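Siderophore-interacting protein (Aeromonas hydrophila, PDB 6K2L) binds flavin-adenine dinucleotide and, as its family suggests, probably reduces ferric siderophores so that the iron can be released inside the cell. Local coordinates at residues A[153-158]-A[179-184]. The protein carries 1 engineered substitution. Residues are numbered along the deposited sequence; the frame is centred on the assembly and turned at random.
Sequences AMAEVM and LSLPAG
In the NAD-ferredoxin-like alpha/beta domain, with its parallel five-stranded sheet, the C-terminal end of helix 148-155 packs on the loop that leads into strand 185-191, outermost in the sheet of this chain. A155, M158, L181 and P182 make the contact, which is wholly apolar, with no hydrogen bond between the two segments. A155 points its CB at the loop, and the branch end of L181 meets it: CD2 of L181 lies 3.5 Å from CB of A155. The same methyl also meets the tip of M158, with CD2 of L181 3.9 Å from CE of M158, so one leucine branch serves both partners. The chain leaves the helix at E156 in a turn held by two backbone hydrogen bonds, V157 N to M154 O and M158 N to A155 O, which brings M158 round beside A155. Its side chain runs out with CG anti to the carbonyl carbon (chi1 -73°), then bends at chi3 (-64°), turning CE toward the loop. The side chains of M158 and P182 cross at about a right angle; nearer the backbone, CB of M158 lies 3.9 Å from CG of P182. M158 also rests on Y139 and M141 of strand 138-144 and on V185, while L181 reaches L187; M158 and L181 thus tie the helix end and the loop to the sheet. The terminal methyl CE of M158 sits against the CD-CG side of P182, 3.3 Å from its CD and 3.8 Å from its CG.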
loop_
_atom_site.group_PDB
_atom_site.type_symbol
_atom_site.label_atom_id
_atom_site.label_comp_id
_atom_site.label_asym_id
_atom_site.label_seq_id
_atom_site.Cartn_x
_atom_site.Cartn_y
_atom_site.Cartn_z
ATOM N N ALA A 153 -8.646 0.416 0.044
ATOM C CA ALA A 153 -7.226 0.199 0.271
ATOM C C ALA A 153 -6.680 -0.897 -0.635
ATOM O O ALA A 153 -5.566 -0.769 -1.155
ATOM C CB ALA A 153 -6.971 -0.145 1.743
ATOM N N MET A 154 -7.436 -1.987 -0.818
ATOM C CA MET A 154 -6.980 -3.094 -1.659
ATOM C C MET A 154 -7.039 -2.718 -3.139
ATOM O O MET A 154 -6.136 -3.076 -3.909
ATOM C CB MET A 154 -7.828 -4.355 -1.400
ATOM C CG MET A 154 -7.375 -5.248 -0.212
ATOM S SD MET A 154 -8.343 -6.773 0.075
ATOM C CE MET A 154 -10.032 -6.245 -0.197
ATOM N N ALA A 155 -8.081 -1.986 -3.546
ATOM C CA ALA A 155 -8.229 -1.583 -4.934
ATOM C C ALA A 155 -7.082 -0.700 -5.371
ATOM O O ALA A 155 -6.585 -0.839 -6.489
ATOM C CB ALA A 155 -9.541 -0.844 -5.136
ATOM N N GLU A 156 -6.634 0.209 -4.508
ATOM C CA GLU A 156 -5.600 1.068 -5.088
ATOM C C GLU A 156 -4.210 0.408 -5.175
ATOM O O GLU A 156 -3.253 1.073 -5.602
ATOM C CB GLU A 156 -5.527 2.406 -4.355
ATOM C CG GLU A 156 -5.246 2.346 -2.891
ATOM C CD GLU A 156 -5.785 3.584 -2.141
ATOM O OE1 GLU A 156 -6.544 4.401 -2.737
ATOM O OE2 GLU A 156 -5.438 3.738 -0.944
ATOM N N VAL A 157 -4.047 -0.873 -4.851
ATOM C CA VAL A 157 -2.775 -1.530 -5.132
ATOM C C VAL A 157 -2.962 -2.780 -5.998
ATOM O O VAL A 157 -2.096 -3.647 -6.035
ATOM C CB VAL A 157 -2.025 -1.859 -3.831
ATOM C CG1 VAL A 157 -1.861 -0.618 -2.993
ATOM C CG2 VAL A 157 -2.756 -2.930 -3.077
ATOM N N MET A 158 -4.104 -2.895 -6.671
ATOM C CA MET A 158 -4.342 -3.943 -7.660
ATOM C C MET A 158 -3.629 -3.609 -8.974
ATOM O O MET A 158 -3.618 -2.450 -9.399
ATOM C CB MET A 158 -5.842 -4.100 -7.943
ATOM C CG MET A 158 -6.697 -4.762 -6.878
ATOM S SD MET A 158 -8.337 -5.224 -7.498
ATOM C CE MET A 158 -8.993 -3.669 -7.850
ATOM N N LEU A 179 -14.502 5.110 -6.790
ATOM C CA LEU A 179 -13.400 4.221 -6.441
ATOM C C LEU A 179 -12.768 3.917 -7.790
ATOM O O LEU A 179 -13.337 3.136 -8.560
ATOM C CB LEU A 179 -13.878 2.942 -5.776
ATOM C CG LEU A 179 -14.647 2.833 -4.465
ATOM C CD1 LEU A 179 -14.398 1.422 -3.971
ATOM C CD2 LEU A 179 -14.267 3.869 -3.390
ATOM N N SER A 180 -11.642 4.550 -8.110
ATOM C CA SER A 180 -11.015 4.204 -9.376
ATOM C C SER A 180 -10.405 2.804 -9.248
ATOM O O SER A 180 -9.706 2.495 -8.274
ATOM C CB SER A 180 -9.970 5.245 -9.807
ATOM O OG SER A 180 -9.456 4.947 -11.111
ATOM N N LEU A 181 -10.731 1.945 -10.212
ATOM C CA LEU A 181 -10.400 0.537 -10.237
ATOM C C LEU A 181 -9.655 0.231 -11.534
ATOM O O LEU A 181 -9.737 1.024 -12.480
ATOM C CB LEU A 181 -11.688 -0.281 -10.164
ATOM C CG LEU A 181 -12.535 -0.309 -8.900
ATOM C CD1 LEU A 181 -13.810 -1.020 -9.259
ATOM C CD2 LEU A 181 -11.837 -1.045 -7.740
ATOM N N PRO A 182 -8.930 -0.890 -11.629
ATOM C CA PRO A 182 -8.471 -1.362 -12.945
ATOM C C PRO A 182 -9.650 -1.461 -13.894
ATOM O O PRO A 182 -10.773 -1.759 -13.473
ATOM C CB PRO A 182 -7.874 -2.740 -12.650
ATOM C CG PRO A 182 -7.572 -2.741 -11.198
ATOM C CD PRO A 182 -8.501 -1.764 -10.527
ATOM N N ALA A 183 -9.397 -1.187 -15.181
ATOM C CA ALA A 183 -10.489 -1.156 -16.149
ATOM C C ALA A 183 -11.244 -2.477 -16.181
ATOM O O ALA A 183 -12.459 -2.501 -16.408
ATOM C CB ALA A 183 -9.959 -0.823 -17.545
ATOM N N GLY A 184 -10.545 -3.591 -15.946
ATOM C CA GLY A 184 -11.181 -4.895 -15.950
ATOM C C GLY A 184 -11.960 -5.273 -14.711
ATOM O O GLY A 184 -12.466 -6.396 -14.645
#